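Tryptophan decarboxylase 1 (Oryza sativa subsp. japonica, PDB 6KHO) catalyses the pyridoxal phosphate-dependent decarboxylation of L-tryptophan to tryptamine, and of 5-hydroxy-L-tryptophan to serotonin, in serotonin biosynthesis. Local coordinates at residues Ala210-Ser215 with Ile234-Glu239; Thr272-Ala277 with Ala474-Gly479; Leu435-Ile440 with Arg481-Phe486. All coordinates share one frame; numbering follows the deposited sequence.

Contact 1. Residues Ala210-Ser215 with Ile234-Glu239. With PLP (pyridoxal-5'-phosphate), chain C.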
loop_
_atom_site.group_PDB
_atom_site.type_symbol
_atom_site.label_atom_id
_atom_site.label_comp_id
_atom_site.label_asym_id
_atom_site.label_seq_id
_atom_site.Cartn_x
_atom_site.Cartn_y
_atom_site.Cartn_z
ATOM N N ALA A 210 -17.289 15.348 -11.454
ATOM C CA ALA A 210 -18.583 14.859 -11.906
ATOM C C ALA A 210 -19.173 13.868 -10.906
ATOM O O ALA A 210 -18.458 13.199 -10.149
ATOM C CB ALA A 210 -18.447 14.195 -13.278
ATOM N N ASP A 211 -20.504 13.758 -10.914
ATOM C CA ASP A 211 -21.128 12.796 -10.019
ATOM C C ASP A 211 -20.863 11.349 -10.427
ATOM O O ASP A 211 -21.250 10.445 -9.685
ATOM C CB ASP A 211 -22.639 13.047 -9.911
ATOM C CG ASP A 211 -23.369 12.905 -11.233
ATOM O OD1 ASP A 211 -22.763 12.461 -12.230
ATOM O OD2 ASP A 211 -24.573 13.256 -11.278
ATOM N N GLN A 212 -20.239 11.100 -11.580
ATOM C CA GLN A 212 -19.816 9.745 -11.934
ATOM C C GLN A 212 -18.437 9.397 -11.377
ATOM O O GLN A 212 -17.997 8.248 -11.507
ATOM C CB GLN A 212 -19.803 9.573 -13.458
ATOM C CG GLN A 212 -21.168 9.758 -14.127
ATOM C CD GLN A 212 -22.233 8.906 -13.479
ATOM O OE1 GLN A 212 -22.175 7.672 -13.528
ATOM N NE2 GLN A 212 -23.206 9.552 -12.845
ATOM N N THR A 213 -17.745 10.355 -10.770
ATOM C CA THR A 213 -16.414 10.097 -10.241
ATOM C C THR A 213 -16.490 9.081 -9.110
ATOM O O THR A 213 -17.438 9.078 -8.320
ATOM C CB THR A 213 -15.780 11.407 -9.762
ATOM O OG1 THR A 213 -15.676 12.306 -10.872
ATOM C CG2 THR A 213 -14.381 11.172 -9.183
ATOM N N HIS A 214 -15.493 8.196 -9.054
ATOM C CA HIS A 214 -15.460 7.155 -8.036
ATOM C C HIS A 214 -15.564 7.752 -6.642
ATOM O O HIS A 214 -14.984 8.805 -6.354
ATOM C CB HIS A 214 -14.172 6.344 -8.167
ATOM C CG HIS A 214 -14.251 4.986 -7.545
ATOM N ND1 HIS A 214 -14.094 4.778 -6.192
ATOM C CD2 HIS A 214 -14.474 3.768 -8.091
ATOM C CE1 HIS A 214 -14.206 3.487 -5.933
ATOM N NE2 HIS A 214 -14.436 2.853 -7.068
ATOM N N SER A 215 -16.324 7.069 -5.777
ATOM C CA SER A 215 -16.567 7.567 -4.426
ATOM C C SER A 215 -15.278 7.818 -3.656
ATOM O O SER A 215 -15.263 8.660 -2.752
ATOM C CB SER A 215 -17.440 6.582 -3.648
ATOM O OG SER A 215 -16.852 5.294 -3.626
ATOM N N ILE A 234 -20.700 17.451 -9.466
ATOM C CA ILE A 234 -21.424 18.113 -10.553
ATOM C C ILE A 234 -22.342 17.100 -11.234
ATOM O O ILE A 234 -21.867 16.031 -11.661
ATOM C CB ILE A 234 -20.447 18.732 -11.546
ATOM C CG1 ILE A 234 -19.629 19.812 -10.837
ATOM C CG2 ILE A 234 -21.188 19.315 -12.745
ATOM C CD1 ILE A 234 -18.741 20.584 -11.751
ATOM N N PRO A 235 -23.642 17.400 -11.362
ATOM C CA PRO A 235 -24.558 16.470 -12.035
ATOM C C PRO A 235 -24.207 16.269 -13.501
ATOM O O PRO A 235 -23.765 17.189 -14.191
ATOM C CB PRO A 235 -25.929 17.149 -11.885
ATOM C CG PRO A 235 -25.766 18.113 -10.741
ATOM C CD PRO A 235 -24.343 18.571 -10.803
ATOM N N THR A 236 -24.424 15.044 -13.978
ATOM C CA THR A 236 -24.278 14.692 -15.383
ATOM C C THR A 236 -25.568 14.040 -15.863
ATOM O O THR A 236 -26.376 13.552 -15.068
ATOM C CB THR A 236 -23.101 13.728 -15.614
ATOM O OG1 THR A 236 -23.449 12.427 -15.120
ATOM C CG2 THR A 236 -21.846 14.217 -14.896
ATOM N N GLY A 237 -25.754 14.011 -17.175
ATOM C CA GLY A 237 -26.964 13.418 -17.701
ATOM C C GLY A 237 -26.717 12.751 -19.032
ATOM O O GLY A 237 -25.614 12.792 -19.582
ATOM N N ALA A 238 -27.780 12.134 -19.555
ATOM C CA ALA A 238 -27.664 11.332 -20.765
ATOM C C ALA A 238 -27.265 12.162 -21.972
ATOM O O ALA A 238 -26.798 11.604 -22.973
ATOM C CB ALA A 238 -28.985 10.610 -21.046
ATOM N N GLU A 239 -27.429 13.483 -21.888
ATOM C CA GLU A 239 -27.103 14.356 -23.007
ATOM C C GLU A 239 -25.611 14.348 -23.329
ATOM O O GLU A 239 -25.232 14.601 -24.478
ATOM C CB GLU A 239 -27.583 15.778 -22.704
ATOM C CG GLU A 239 -27.145 16.302 -21.340
ATOM C CD GLU A 239 -28.300 16.487 -20.365
ATOM O OE1 GLU A 239 -28.847 15.477 -19.857
ATOM O OE2 GLU A 239 -28.665 17.657 -20.115
HETATM N N1 PLP C . -11.302 5.128 -10.090
HETATM C C2 PLP C . -11.720 4.380 -11.173
HETATM C C2A PLP C . -12.196 5.029 -12.435
HETATM C C3 PLP C . -11.708 2.997 -11.098
HETATM O O3 PLP C . -12.120 2.258 -12.175
HETATM C C4 PLP C . -11.262 2.361 -9.945
HETATM C C4A PLP C . -10.889 0.907 -9.989
HETATM C C5 PLP C . -10.843 3.112 -8.856
HETATM C C6 PLP C . -10.869 4.502 -8.932
HETATM C C5A PLP C . -10.386 2.368 -7.619
HETATM O O4P PLP C . -9.712 3.180 -6.687
HETATM P P PLP C . -8.659 2.539 -5.628
HETATM O O1P PLP C . -9.264 1.350 -4.933
HETATM O O2P PLP C . -8.301 3.633 -4.653
HETATM O O3P PLP C . -7.403 2.047 -6.325
HETATM O O HOH W 1 -26.271 11.321 -13.059
#
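With chi1 at 61°, Asp211 holds CG between its backbone N and carbonyl carbon, and the carboxylate faces Thr236, whose OG1 takes the equivalent place on its own residue (chi1 73°). The two side chains cross obliquely. Thr236 OG1 donates to Asp211 OD1 over 3.0 Å, entering on the syn lone pair, while Thr236 N reaches Asp211 OD2 at 3.2 Å from above the carboxylate plane. Both oxygens are thus engaged by one residue, which limits rotation of the group. An aspartate suits the place because its short side chain can accept from a hydroxyl and a peptide N-H together. Gln212 adds a second donor: its NE2 meets Asp211 OD1 at 3.0 Å from above the carboxylate plane, with OD1 close to the plane of the amide. A water donates to both Asp211 OD2 and Thr236 O.

The segments leave the carboxyl ends of two neighbouring parallel strands, 205-210 and 231-234, which with helix 215-223 form a beta-alpha-beta crossover in the main sheet of the cofactor-binding domain. Ala210 and Ile234 form a parallel bridge, and Asp211 N donates to Ile234 O at 2.8 Å. Beside the polar pair, Ala210 CB meets Thr236 CG2 at 3.8 Å, a small methyl contact. From Ala210 to Thr213 the chain makes a type I turn, closed by Thr213 N to Ala210 O, and then runs to His214. That residue N-caps helix 215-223 through ND1 on the backbone N of Thr216, while its ring lies over the cofactor, with PLP C6 3.6 Å above the imidazole plane and offset toward the rim.

Contact 2. Residues Thr272-Ala277 with Ala474-Gly479; sequences TTSSNA and AHTVVG. With PLP (pyridoxal-5'-phosphate), chain C.
Ser274 and Thr476 meet through their hydroxyls: OG of Ser274 and OG1 of Thr476 are 2.6 Å apart, a short hydrogen bond in which either could be the donor. With each oxygen anti to its own backbone N (chi1 177° in Ser274, -168° in Thr476), the two hydroxyls come to meet across the gap between loop and strand. Thr476 also brings its methyl to the same oxygen, CG2 standing 3.5 Å from Ser274 OG. A beta-branched threonine suits a strand and presents both a polar and an apolar branch to the loop. An alanine in place of Thr476 would probably leave the Ser274 hydroxyl without this partner and open a gap where OG1 and CG2 had packed. Beside the pair, Val478 CG2 lies 4.0 Å from Ser274 OG and 4.4 Å from Ser275 CB, a looser contact.

Thr476 and Val478 point to the same side of strand 474-478, an edge of the four-stranded antiparallel sheet within this chain, and that side receives the loop that follows strand 262-269 of the cofactor-binding sheet. The contact therefore joins the two sheets of the subunit.

Farther out, the loop keeps its shape by its own bonds. Ala277 N donates to Thr272 OG1 at 2.8 Å, Thr272 N to Ala277 O, and Asn276 N to Thr272 O. Arg485, on the neighbouring strand 481-487, donates to the carbonyls of Thr273 and Ser274, through NH2 and NE respectively. Thr273, next to the serine, belongs to the cofactor pocket: its OG1 is 3.5 Å from PLP O3, with His214 also packing against this threonine.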
loop_
_atom_site.group_PDB
_atom_site.type_symbol
_atom_site.label_atom_id
_atom_site.label_comp_id
_atom_site.label_asym_id
_atom_site.label_seq_id
_atom_site.Cartn_x
_atom_site.Cartn_y
_atom_site.Cartn_z
ATOM N N THR A 272 -15.420 5.992 -16.417
ATOM C CA THR A 272 -16.004 5.966 -15.083
ATOM C C THR A 272 -16.402 4.544 -14.695
ATOM O O THR A 272 -16.645 3.685 -15.541
ATOM C CB THR A 272 -17.246 6.858 -14.997
ATOM O OG1 THR A 272 -18.238 6.365 -15.902
ATOM C CG2 THR A 272 -16.915 8.324 -15.317
ATOM N N THR A 273 -16.504 4.321 -13.384
ATOM C CA THR A 273 -16.749 2.978 -12.867
ATOM C C THR A 273 -18.140 2.477 -13.238
ATOM O O THR A 273 -18.313 1.304 -13.589
ATOM C CB THR A 273 -16.572 2.973 -11.349
ATOM O OG1 THR A 273 -15.229 3.362 -11.023
ATOM C CG2 THR A 273 -16.828 1.586 -10.791
ATOM N N SER A 274 -19.146 3.348 -13.162
ATOM C CA SER A 274 -20.519 2.909 -13.391
ATOM C C SER A 274 -20.742 2.504 -14.844
ATOM O O SER A 274 -21.109 1.361 -15.132
ATOM C CB SER A 274 -21.502 4.009 -12.983
ATOM O OG SER A 274 -22.827 3.599 -13.267
ATOM N N SER A 275 -20.515 3.429 -15.781
ATOM C CA SER A 275 -20.911 3.207 -17.164
ATOM C C SER A 275 -19.816 3.533 -18.174
ATOM O O SER A 275 -20.111 3.630 -19.372
ATOM C CB SER A 275 -22.175 4.025 -17.480
ATOM O OG SER A 275 -21.888 5.411 -17.566
ATOM N N ASN A 276 -18.564 3.689 -17.734
ATOM C CA ASN A 276 -17.452 4.032 -18.628
ATOM C C ASN A 276 -17.722 5.320 -19.402
ATOM O O ASN A 276 -17.428 5.422 -20.592
ATOM C CB ASN A 276 -17.132 2.890 -19.588
ATOM C CG ASN A 276 -16.140 1.904 -19.006
ATOM O OD1 ASN A 276 -15.657 2.083 -17.880
ATOM N ND2 ASN A 276 -15.821 0.867 -19.768
ATOM N N ALA A 277 -18.285 6.312 -18.719
ATOM C CA ALA A 277 -18.328 7.646 -19.294
ATOM C C ALA A 277 -16.909 8.212 -19.376
ATOM O O ALA A 277 -16.002 7.785 -18.652
ATOM C CB ALA A 277 -19.232 8.559 -18.463
ATOM N N ALA A 474 -23.009 -7.767 -11.239
ATOM C CA ALA A 474 -23.433 -6.762 -10.280
ATOM C C ALA A 474 -24.009 -5.578 -11.043
ATOM O O ALA A 474 -23.885 -5.475 -12.267
ATOM C CB ALA A 474 -22.287 -6.343 -9.353
ATOM N N HIS A 475 -24.667 -4.687 -10.319
ATOM C CA HIS A 475 -25.517 -3.705 -10.968
ATOM C C HIS A 475 -25.010 -2.297 -10.708
ATOM O O HIS A 475 -24.079 -2.066 -9.931
ATOM C CB HIS A 475 -26.970 -3.825 -10.484
ATOM C CG HIS A 475 -27.210 -3.196 -9.148
ATOM N ND1 HIS A 475 -26.912 -3.833 -7.963
ATOM C CD2 HIS A 475 -27.703 -1.979 -8.808
ATOM C CE1 HIS A 475 -27.215 -3.040 -6.950
ATOM N NE2 HIS A 475 -27.700 -1.910 -7.436
ATOM N N THR A 476 -25.673 -1.351 -11.364
ATOM C CA THR A 476 -25.430 0.064 -11.157
ATOM C C THR A 476 -26.731 0.798 -11.461
ATOM O O THR A 476 -27.717 0.194 -11.890
ATOM C CB THR A 476 -24.265 0.556 -12.028
ATOM O OG1 THR A 476 -23.871 1.868 -11.616
ATOM C CG2 THR A 476 -24.652 0.566 -13.489
ATOM N N VAL A 477 -26.723 2.109 -11.232
ATOM C CA VAL A 477 -27.881 2.970 -11.464
ATOM C C VAL A 477 -27.479 4.034 -12.476
ATOM O O VAL A 477 -26.576 4.837 -12.206
ATOM C CB VAL A 477 -28.383 3.624 -10.166
ATOM C CG1 VAL A 477 -29.500 4.618 -10.481
ATOM C CG2 VAL A 477 -28.854 2.570 -9.167
ATOM N N VAL A 478 -28.147 4.045 -13.631
ATOM C CA VAL A 478 -27.842 4.957 -14.730
ATOM C C VAL A 478 -29.111 5.734 -15.063
ATOM O O VAL A 478 -30.064 5.165 -15.614
ATOM C CB VAL A 478 -27.331 4.216 -15.971
ATOM C CG1 VAL A 478 -27.060 5.202 -17.089
ATOM C CG2 VAL A 478 -26.087 3.386 -15.634
ATOM N N GLY A 479 -29.118 7.032 -14.760
ATOM C CA GLY A 479 -30.295 7.842 -14.995
ATOM C C GLY A 479 -31.519 7.288 -14.297
ATOM O O GLY A 479 -32.540 7.017 -14.937
HETATM N N1 PLP C . -11.302 5.128 -10.090
HETATM C C2 PLP C . -11.720 4.380 -11.173
HETATM C C2A PLP C . -12.196 5.029 -12.435
HETATM C C3 PLP C . -11.708 2.997 -11.098
HETATM O O3 PLP C . -12.120 2.258 -12.175
HETATM C C4 PLP C . -11.262 2.361 -9.945
HETATM C C4A PLP C . -10.889 0.907 -9.989
HETATM C C5 PLP C . -10.843 3.112 -8.856
HETATM C C6 PLP C . -10.869 4.502 -8.932
HETATM C C5A PLP C . -10.386 2.368 -7.619
HETATM O O4P PLP C . -9.712 3.180 -6.687
HETATM P P PLP C . -8.659 2.539 -5.628
HETATM O O1P PLP C . -9.264 1.350 -4.933
HETATM O O2P PLP C . -8.301 3.633 -4.653
HETATM O O3P PLP C . -7.403 2.047 -6.325
#

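Contact 3. Residues Leu435-Ile440 with Arg481-Phe486; sequences LVCFRI and RFVLRF
Phe438 and Leu484 face each other in the well-packed part of this buried pairing, as a hydrogen-bonded pair of antiparallel strands. Leu484 N reaches Phe438 O at 2.9 Å and Phe438 N returns a bond to Leu484 O. Val436 and Phe486 repeat the pattern, and Cys437 with Arg485 is the non-hydrogen-bonded pair between them. The strands, 134° apart in direction, are the central two of the four-stranded antiparallel sheet. On the face of Phe438 and Leu484, Leu484 CB makes an off-centre CH-pi contact, 4.1 Å from the centroid of the Phe438 ring, whose CE1 also comes within 4.0 Å of Phe486 CB. Large apolar residues fit here because helices 451-468 and 495-513 pack over this face.

Elsewhere, Leu435 crosses Arg485 at about a right angle and puts CD1 3.4 Å above the centre of its guanidinium. The methyl lies over the face, while the N-H groups donate elsewhere, NH1 to Phe103 O and the others to the loop 272-277. Cys437 CB meets Val483 CG1 at 3.8 Å, small groups matched to a close strand pair.

Regular bridging stops beyond Phe438 and Leu484, and with Arg481 and Phe482 partly exposed this end lies nearer solvent, held by charged side chains. Arg481 CD lies 3.5 Å above one face of the Arg439 guanidinium, near its rim, with the two guanidinium planes 64° apart. Phe482 O, buried without a polar partner in the model, lies at that guanidinium's edge, 3.4 Å from Arg439 CD. Arg439 NH1 is 3.5 Å from Arg481 NE, two donors of like charge. Glu451 and Asp455 each form salt bridges with both arginines, and Glu426 with Arg439. The proximity of two cations is therefore probably tolerable because these carboxylates offset their charge.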
loop_
_atom_site.group_PDB
_atom_site.type_symbol
_atom_site.label_atom_id
_atom_site.label_comp_id
_atom_site.label_asym_id
_atom_site.label_seq_id
_atom_site.Cartn_x
_atom_site.Cartn_y
_atom_site.Cartn_z
ATOM N N LEU A 435 -16.703 -2.767 -21.194
ATOM C CA LEU A 435 -17.851 -2.861 -20.303
ATOM C C LEU A 435 -19.116 -2.545 -21.091
ATOM O O LEU A 435 -19.178 -1.534 -21.804
ATOM C CB LEU A 435 -17.711 -1.905 -19.116
ATOM C CG LEU A 435 -18.955 -1.631 -18.258
ATOM C CD1 LEU A 435 -19.204 -2.768 -17.261
ATOM C CD2 LEU A 435 -18.828 -0.297 -17.540
ATOM N N VAL A 436 -20.121 -3.410 -20.959
ATOM C CA VAL A 436 -21.425 -3.217 -21.586
ATOM C C VAL A 436 -22.456 -3.032 -20.482
ATOM O O VAL A 436 -22.542 -3.854 -19.563
ATOM C CB VAL A 436 -21.804 -4.405 -22.488
ATOM C CG1 VAL A 436 -23.237 -4.252 -22.984
ATOM C CG2 VAL A 436 -20.842 -4.526 -23.648
ATOM N N CYS A 437 -23.237 -1.959 -20.569
ATOM C CA CYS A 437 -24.338 -1.731 -19.643
ATOM C C CYS A 437 -25.644 -2.051 -20.365
ATOM O O CYS A 437 -25.894 -1.531 -21.456
ATOM C CB CYS A 437 -24.343 -0.288 -19.128
ATOM S SG CYS A 437 -22.977 0.165 -17.994
ATOM N N PHE A 438 -26.465 -2.906 -19.759
ATOM C CA PHE A 438 -27.669 -3.396 -20.414
ATOM C C PHE A 438 -28.732 -3.654 -19.359
ATOM O O PHE A 438 -28.435 -3.749 -18.164
ATOM C CB PHE A 438 -27.396 -4.671 -21.230
ATOM C CG PHE A 438 -27.228 -5.911 -20.390
ATOM C CD1 PHE A 438 -26.101 -6.088 -19.598
ATOM C CD2 PHE A 438 -28.199 -6.898 -20.387
ATOM C CE1 PHE A 438 -25.947 -7.226 -18.820
ATOM C CE2 PHE A 438 -28.048 -8.043 -19.612
ATOM C CZ PHE A 438 -26.924 -8.206 -18.827
ATOM N N ARG A 439 -29.984 -3.754 -19.808
ATOM C CA ARG A 439 -31.056 -4.094 -18.884
ATOM C C ARG A 439 -32.249 -4.648 -19.648
ATOM O O ARG A 439 -32.356 -4.511 -20.871
ATOM C CB ARG A 439 -31.473 -2.888 -18.032
ATOM C CG ARG A 439 -32.167 -1.767 -18.780
ATOM C CD ARG A 439 -32.822 -0.831 -17.776
ATOM N NE ARG A 439 -34.105 -0.326 -18.254
ATOM C CZ ARG A 439 -35.180 -0.175 -17.489
ATOM N NH1 ARG A 439 -35.135 -0.493 -16.198
ATOM N NH2 ARG A 439 -36.303 0.297 -18.014
ATOM N N ILE A 440 -33.125 -5.311 -18.896
ATOM C CA ILE A 440 -34.425 -5.725 -19.411
ATOM C C ILE A 440 -35.263 -4.476 -19.659
ATOM O O ILE A 440 -35.546 -3.711 -18.729
ATOM C CB ILE A 440 -35.123 -6.680 -18.433
ATOM C CG1 ILE A 440 -34.462 -8.063 -18.466
ATOM C CG2 ILE A 440 -36.618 -6.778 -18.748
ATOM C CD1 ILE A 440 -34.806 -8.934 -17.265
ATOM N N ARG A 481 -32.218 4.433 -13.258
ATOM C CA ARG A 481 -32.630 3.113 -13.723
ATOM C C ARG A 481 -31.702 2.027 -13.189
ATOM O O ARG A 481 -30.486 2.231 -13.082
ATOM C CB ARG A 481 -32.651 3.062 -15.252
ATOM C CG ARG A 481 -33.690 3.977 -15.856
ATOM C CD ARG A 481 -34.945 3.202 -16.196
ATOM N NE ARG A 481 -35.685 2.721 -15.023
ATOM C CZ ARG A 481 -36.340 3.486 -14.148
ATOM N NH1 ARG A 481 -36.382 4.803 -14.292
ATOM N NH2 ARG A 481 -36.965 2.927 -13.121
ATOM N N PHE A 482 -32.288 0.873 -12.856
ATOM C CA PHE A 482 -31.515 -0.309 -12.482
ATOM C C PHE A 482 -30.887 -0.910 -13.730
ATOM O O PHE A 482 -31.596 -1.249 -14.685
ATOM C CB PHE A 482 -32.414 -1.329 -11.789
ATOM C CG PHE A 482 -31.673 -2.378 -11.009
ATOM C CD1 PHE A 482 -31.163 -3.499 -11.642
ATOM C CD2 PHE A 482 -31.505 -2.254 -9.639
ATOM C CE1 PHE A 482 -30.492 -4.473 -10.929
ATOM C CE2 PHE A 482 -30.840 -3.224 -8.917
ATOM C CZ PHE A 482 -30.331 -4.340 -9.564
ATOM N N VAL A 483 -29.557 -1.040 -13.724
ATOM C CA VAL A 483 -28.800 -1.474 -14.893
ATOM C C VAL A 483 -27.838 -2.585 -14.478
ATOM O O VAL A 483 -27.269 -2.555 -13.381
ATOM C CB VAL A 483 -28.047 -0.288 -15.534
ATOM C CG1 VAL A 483 -27.081 -0.763 -16.606
ATOM C CG2 VAL A 483 -29.042 0.719 -16.110
ATOM N N LEU A 484 -27.689 -3.586 -15.340
ATOM C CA LEU A 484 -26.712 -4.643 -15.130
ATOM C C LEU A 484 -25.425 -4.290 -15.867
ATOM O O LEU A 484 -25.456 -3.951 -17.057
ATOM C CB LEU A 484 -27.252 -5.990 -15.621
ATOM C CG LEU A 484 -28.485 -6.556 -14.906
ATOM C CD1 LEU A 484 -28.700 -8.029 -15.245
ATOM C CD2 LEU A 484 -28.370 -6.372 -13.400
ATOM N N ARG A 485 -24.299 -4.373 -15.160
ATOM C CA ARG A 485 -22.990 -4.256 -15.789
ATOM C C ARG A 485 -22.484 -5.627 -16.231
ATOM O O ARG A 485 -22.627 -6.621 -15.511
ATOM C CB ARG A 485 -21.983 -3.622 -14.826
ATOM C CG ARG A 485 -22.304 -2.194 -14.429
ATOM C CD ARG A 485 -21.374 -1.713 -13.320
ATOM N NE ARG A 485 -20.089 -1.233 -13.829
ATOM C CZ ARG A 485 -18.993 -1.984 -13.927
ATOM N NH1 ARG A 485 -19.017 -3.271 -13.574
ATOM N NH2 ARG A 485 -17.866 -1.454 -14.393
ATOM N N PHE A 486 -21.887 -5.669 -17.423
ATOM C CA PHE A 486 -21.192 -6.846 -17.945
ATOM C C PHE A 486 -19.769 -6.416 -18.311
ATOM O O PHE A 486 -19.539 -5.857 -19.389
ATOM C CB PHE A 486 -21.927 -7.441 -19.149
ATOM C CG PHE A 486 -21.527 -8.860 -19.461
ATOM C CD1 PHE A 486 -22.050 -9.920 -18.731
ATOM C CD2 PHE A 486 -20.622 -9.132 -20.479
ATOM C CE1 PHE A 486 -21.686 -11.226 -19.017
ATOM C CE2 PHE A 486 -20.245 -10.437 -20.769
ATOM C CZ PHE A 486 -20.776 -11.486 -20.039
#

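From the N terminus, contact 1 comes first: strand 205-210 leads into its first segment, helix 215-223 follows, and strand 231-234 runs parallel beside the first strand and leads to 234-239, which closes the contact after eighteen intervening residues. It is complete before contact 2 opens at 272-277. That segment waits for almost two hundred residues, during which 435-440 opens contact 3; 474-479 then closes contact 2 and 481-486 closes contact 3, so these two cross. Contacts 1 and 2 touch; both follow strands of the mixed main sheet and reach the pyridoxal phosphate. Contacts 2 and 3 share the antiparallel sheet, where strands 474-478 and 481-487 are neighbours. Contacts 1 and 3, centres about 17 Å apart, do not touch.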